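Local coordinates for dual function macrocyclase-peptidase POPB (Galerina marginata, PDB 5N4B), which cleaves peptide bonds after proline and macrocyclises a peptide precursor in the biosynthesis of the amanitin mushroom toxins, at residues V131-N136 with K156-A161; Y173-S176 with P180-Q183. The protein carries 1 engineered substitution. One frame throughout, in Å; residues are numbered along the deposited sequence.

Contact 1. Residues V131-N136 with K156-A161; sequences VFFDPN and KFFAYA
The F133 ring meets both F158 and Y160, one on its face and the other at its outer edge, and following it outward from the backbone gives the order of the contact. Its CB lies 4.1 Å from F158 CE2. CG is anti to the backbone N (chi1 -175°), which sends the ring toward 156-161, and F158 CE2 sits 3.6 Å from F133 CG, over one face of the F133 ring but offset toward its rim. CD1 and CD2 share that same F158 atom. Further out the partner changes: F133 CE1 stands over the centre of the Y160 ring, 3.6 Å from Y160 CE2, and F133 CZ reaches 3.4 Å from Y160 CD2. Both pairs are edge-to-face, F158 giving its edge to F133 and F133 its edge to Y160, with planes near 57°.

Strands 129-133 and 157-164 belong to consecutive four-stranded antiparallel sheets of the N-terminal beta-propeller, so the rings fill the layer between two blades. A classic beta bulge at F132 and F133, opposite L110, brings two successive phenylalanines to the same face of the strand, toward 156-161. F132 comes over a face of the F158 ring, edge first and nearly upright (planes at 80°), F132 CE2 lying 3.7 Å from F158 CG. Flat, apolar phenylalanines suit this buried site, whereas Y160 adds a hydroxyl whose partner is R175.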
loop_
_atom_site.group_PDB
_atom_site.type_symbol
_atom_site.label_atom_id
_atom_site.label_comp_id
_atom_site.label_asym_id
_atom_site.label_seq_id
_atom_site.Cartn_x
_atom_site.Cartn_y
_atom_site.Cartn_z
ATOM N N VAL A 131 27.646 3.382 -5.932
ATOM C CA VAL A 131 26.794 3.155 -4.774
ATOM C C VAL A 131 26.955 4.305 -3.808
ATOM O O VAL A 131 28.076 4.678 -3.440
ATOM C CB VAL A 131 27.137 1.812 -4.105
ATOM C CG1 VAL A 131 26.411 1.650 -2.782
ATOM C CG2 VAL A 131 26.880 0.642 -5.046
ATOM N N PHE A 132 25.828 4.833 -3.329
ATOM C CA PHE A 132 25.780 5.729 -2.186
ATOM C C PHE A 132 25.270 5.020 -0.939
ATOM O O PHE A 132 25.882 5.124 0.134
ATOM C CB PHE A 132 24.955 7.024 -2.452
ATOM C CG PHE A 132 24.615 7.744 -1.221
ATOM C CD1 PHE A 132 25.610 8.199 -0.390
ATOM C CD2 PHE A 132 23.308 7.892 -0.782
ATOM C CE1 PHE A 132 25.317 8.761 0.803
ATOM C CE2 PHE A 132 23.018 8.454 0.390
ATOM C CZ PHE A 132 23.991 8.917 1.200
ATOM N N PHE A 133 24.179 4.271 -1.043
ATOM C CA PHE A 133 23.589 3.674 0.151
ATOM C C PHE A 133 22.993 2.338 -0.225
ATOM O O PHE A 133 21.995 2.274 -0.972
ATOM C CB PHE A 133 22.529 4.595 0.781
ATOM C CG PHE A 133 21.973 4.086 2.069
ATOM C CD1 PHE A 133 22.654 4.322 3.253
ATOM C CD2 PHE A 133 20.814 3.354 2.120
ATOM C CE1 PHE A 133 22.182 3.870 4.473
ATOM C CE2 PHE A 133 20.353 2.895 3.390
ATOM C CZ PHE A 133 21.083 3.152 4.522
ATOM N N ASP A 134 23.603 1.269 0.277
ATOM C CA ASP A 134 23.166 -0.106 0.014
ATOM C C ASP A 134 22.469 -0.640 1.262
ATOM O O ASP A 134 23.141 -1.042 2.226
ATOM C CB ASP A 134 24.351 -0.991 -0.363
ATOM C CG ASP A 134 23.945 -2.403 -0.702
ATOM O OD1 ASP A 134 22.771 -2.740 -0.458
ATOM O OD2 ASP A 134 24.801 -3.170 -1.206
ATOM N N PRO A 135 21.142 -0.642 1.323
ATOM C CA PRO A 135 20.494 -1.080 2.565
ATOM C C PRO A 135 20.749 -2.538 2.875
ATOM O O PRO A 135 20.520 -2.968 4.024
ATOM C CB PRO A 135 19.012 -0.804 2.309
ATOM C CG PRO A 135 18.859 -0.288 1.024
ATOM C CD PRO A 135 20.174 -0.258 0.296
ATOM N N ASN A 136 21.193 -3.337 1.904
ATOM C CA ASN A 136 21.426 -4.730 2.193
ATOM C C ASN A 136 22.568 -4.899 3.176
ATOM O O ASN A 136 22.716 -5.999 3.724
ATOM C CB ASN A 136 21.715 -5.494 0.899
ATOM C CG ASN A 136 20.580 -5.413 -0.103
ATOM O OD1 ASN A 136 19.560 -6.095 0.032
ATOM N ND2 ASN A 136 20.742 -4.601 -1.113
ATOM N N LYS A 156 23.143 17.837 1.869
ATOM C CA LYS A 156 24.285 17.465 2.699
ATOM C C LYS A 156 24.055 16.232 3.535
ATOM O O LYS A 156 25.032 15.580 3.907
ATOM C CB LYS A 156 24.682 18.637 3.615
ATOM C CG LYS A 156 25.182 19.828 2.780
ATOM C CD LYS A 156 25.624 21.056 3.626
ATOM C CE LYS A 156 26.946 20.808 4.373
ATOM N NZ LYS A 156 27.430 22.040 5.115
ATOM N N PHE A 157 22.796 15.879 3.849
ATOM C CA PHE A 157 22.510 14.808 4.770
ATOM C C PHE A 157 21.441 13.900 4.200
ATOM O O PHE A 157 20.627 14.305 3.369
ATOM C CB PHE A 157 22.089 15.306 6.164
ATOM C CG PHE A 157 23.204 15.964 6.902
ATOM C CD1 PHE A 157 24.231 15.216 7.391
ATOM C CD2 PHE A 157 23.267 17.327 7.001
ATOM C CE1 PHE A 157 25.292 15.813 8.063
ATOM C CE2 PHE A 157 24.327 17.917 7.674
ATOM C CZ PHE A 157 25.314 17.169 8.175
ATOM N N PHE A 158 21.480 12.657 4.659
ATOM C CA PHE A 158 20.554 11.612 4.258
ATOM C C PHE A 158 20.013 10.977 5.518
ATOM O O PHE A 158 20.771 10.379 6.286
ATOM C CB PHE A 158 21.299 10.587 3.408
ATOM C CG PHE A 158 20.483 9.379 2.964
ATOM C CD1 PHE A 158 19.470 9.516 2.016
ATOM C CD2 PHE A 158 20.747 8.110 3.447
ATOM C CE1 PHE A 158 18.802 8.419 1.551
ATOM C CE2 PHE A 158 20.055 7.019 2.980
ATOM C CZ PHE A 158 19.078 7.162 2.082
ATOM N N ALA A 159 18.725 11.104 5.746
ATOM C CA ALA A 159 18.057 10.484 6.888
ATOM C C ALA A 159 17.397 9.194 6.424
ATOM O O ALA A 159 16.823 9.156 5.337
ATOM C CB ALA A 159 17.017 11.422 7.473
ATOM N N TYR A 160 17.513 8.132 7.209
ATOM C CA TYR A 160 17.011 6.845 6.778
ATOM C C TYR A 160 16.470 6.060 7.950
ATOM O O TYR A 160 17.116 5.988 9.000
ATOM C CB TYR A 160 18.056 6.029 6.029
ATOM C CG TYR A 160 19.368 5.829 6.729
ATOM C CD1 TYR A 160 20.321 6.842 6.737
ATOM C CD2 TYR A 160 19.749 4.599 7.269
ATOM C CE1 TYR A 160 21.572 6.669 7.318
ATOM C CE2 TYR A 160 21.027 4.419 7.842
ATOM C CZ TYR A 160 21.925 5.477 7.826
ATOM O OH TYR A 160 23.210 5.319 8.355
ATOM N N ALA A 161 15.296 5.496 7.775
ATOM C CA ALA A 161 14.587 4.740 8.793
ATOM C C ALA A 161 14.852 3.259 8.610
ATOM O O ALA A 161 14.689 2.727 7.496
ATOM C CB ALA A 161 13.079 5.008 8.702
#

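Contact 2. Residues Y173-S176 with P180-Q183; sequences YVRS and PLSQ
R175 lays its guanidinium group against L181 where strand 170-176 of a propeller blade gives way to the loop before helix 183-188. The apolar part of the contact is a face packing: L181 CB lies over the centre of the guanidinium plane, 3.8 Å from R175 CZ, and the two side chains cross at about a right angle. L181 CD1 adds a looser touch, 4.1 Å from R175 NH1. Leucine suits this place because its aliphatic carbons can cover the flat cation while its CD2 methyl packs on F133.

The polar part is carried by the three nitrogens. R175 NE donates to the carbonyl of S179, NH1 forms a salt bridge with D191 and also bonds to Y160 OH, so this buried charge is probably well compensated. Arginine fits such a site, since its several N-H groups can serve partners in different directions. The long chain bends at chi3 (-54°), which helps bring the guanidinium face against L181 CB.

Capping is the third element: S182 is the N-cap of helix 183-188, its OG bonding to a backbone N just beyond the segment. Across the contact itself the single hydrogen bond is weak, R175 NH2 approaching P180 O at 3.1 Å with an N-H...O angle of only 125°.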
loop_
_atom_site.group_PDB
_atom_site.type_symbol
_atom_site.label_atom_id
_atom_site.label_comp_id
_atom_site.label_asym_id
_atom_site.label_seq_id
_atom_site.Cartn_x
_atom_site.Cartn_y
_atom_site.Cartn_z
ATOM N N TYR A 173 18.363 7.158 11.343
ATOM C CA TYR A 173 19.774 7.494 11.363
ATOM C C TYR A 173 20.035 8.583 10.331
ATOM O O TYR A 173 19.201 8.846 9.452
ATOM C CB TYR A 173 20.665 6.251 11.069
ATOM C CG TYR A 173 20.476 5.174 12.091
ATOM C CD1 TYR A 173 21.150 5.224 13.294
ATOM C CD2 TYR A 173 19.587 4.144 11.880
ATOM C CE1 TYR A 173 20.962 4.249 14.223
ATOM C CE2 TYR A 173 19.386 3.159 12.828
ATOM C CZ TYR A 173 20.094 3.225 14.002
ATOM O OH TYR A 173 19.868 2.255 14.976
ATOM N N VAL A 174 21.183 9.259 10.473
ATOM C CA VAL A 174 21.561 10.341 9.593
ATOM C C VAL A 174 23.019 10.167 9.210
ATOM O O VAL A 174 23.885 9.921 10.071
ATOM C CB VAL A 174 21.362 11.723 10.234
ATOM C CG1 VAL A 174 21.690 12.872 9.231
ATOM C CG2 VAL A 174 19.962 11.857 10.821
ATOM N N ARG A 175 23.290 10.352 7.936
ATOM C CA ARG A 175 24.665 10.328 7.450
ATOM C C ARG A 175 24.897 11.410 6.411
ATOM O O ARG A 175 23.992 11.855 5.715
ATOM C CB ARG A 175 25.093 8.959 6.862
ATOM C CG ARG A 175 24.378 8.646 5.547
ATOM C CD ARG A 175 24.482 7.189 5.141
ATOM N NE ARG A 175 25.853 6.737 5.091
ATOM C CZ ARG A 175 26.427 5.924 5.975
ATOM N NH1 ARG A 175 25.785 5.382 6.991
ATOM N NH2 ARG A 175 27.708 5.658 5.833
ATOM N N SER A 176 26.151 11.860 6.325
ATOM C CA SER A 176 26.544 12.780 5.280
ATOM C C SER A 176 26.370 12.137 3.913
ATOM O O SER A 176 26.670 10.952 3.723
ATOM C CB SER A 176 28.030 13.127 5.458
ATOM O OG SER A 176 28.456 13.875 4.317
ATOM N N PRO A 180 29.394 7.190 1.838
ATOM C CA PRO A 180 28.589 6.063 1.364
ATOM C C PRO A 180 28.519 4.926 2.382
ATOM O O PRO A 180 29.351 4.792 3.292
ATOM C CB PRO A 180 29.286 5.615 0.076
ATOM C CG PRO A 180 30.499 6.363 -0.035
ATOM C CD PRO A 180 30.574 7.443 0.997
ATOM N N LEU A 181 27.451 4.136 2.270
ATOM C CA LEU A 181 27.314 2.876 2.988
ATOM C C LEU A 181 27.273 1.806 1.913
ATOM O O LEU A 181 26.286 1.673 1.191
ATOM C CB LEU A 181 26.038 2.806 3.832
ATOM C CG LEU A 181 25.952 1.517 4.649
ATOM C CD1 LEU A 181 26.947 1.592 5.789
ATOM C CD2 LEU A 181 24.520 1.322 5.180
ATOM N N SER A 182 28.328 1.011 1.824
ATOM C CA SER A 182 28.451 -0.023 0.808
ATOM C C SER A 182 29.222 -1.181 1.404
ATOM O O SER A 182 29.784 -1.078 2.485
ATOM C CB SER A 182 29.186 0.515 -0.390
ATOM O OG SER A 182 30.555 0.770 0.001
ATOM N N GLN A 183 29.241 -2.305 0.684
ATOM C CA GLN A 183 30.053 -3.425 1.139
ATOM C C GLN A 183 31.511 -3.005 1.303
ATOM O O GLN A 183 32.176 -3.402 2.281
ATOM C CB GLN A 183 29.998 -4.565 0.121
ATOM C CG GLN A 183 28.666 -5.200 -0.034
ATOM C CD GLN A 183 28.375 -6.120 1.118
ATOM O OE1 GLN A 183 29.160 -6.218 2.063
ATOM N NE2 GLN A 183 27.253 -6.814 1.043
#

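In the fold
Contact 1 closes before contact 2 opens along the chain, yet their centres are only about 5 Å apart, on the same side of the molecule and within the N-terminal beta-propeller. Strands 157-164 and 170-176 are neighbours in one antiparallel sheet, joined where F158 N lies 2.8 Å from R175 O, a probable hydrogen bond. The loop 180-183 comes back to the preceding blade: F132 O is 2.8 Å from L181 N, again a probable hydrogen bond, and F133 CE1 packs 3.5 Å from L181 CD2. Together the contacts join two successive blades through both rings and backbone, away from the charge-relay positions D662, H699 and A578, the last an engineered replacement of the active-site serine.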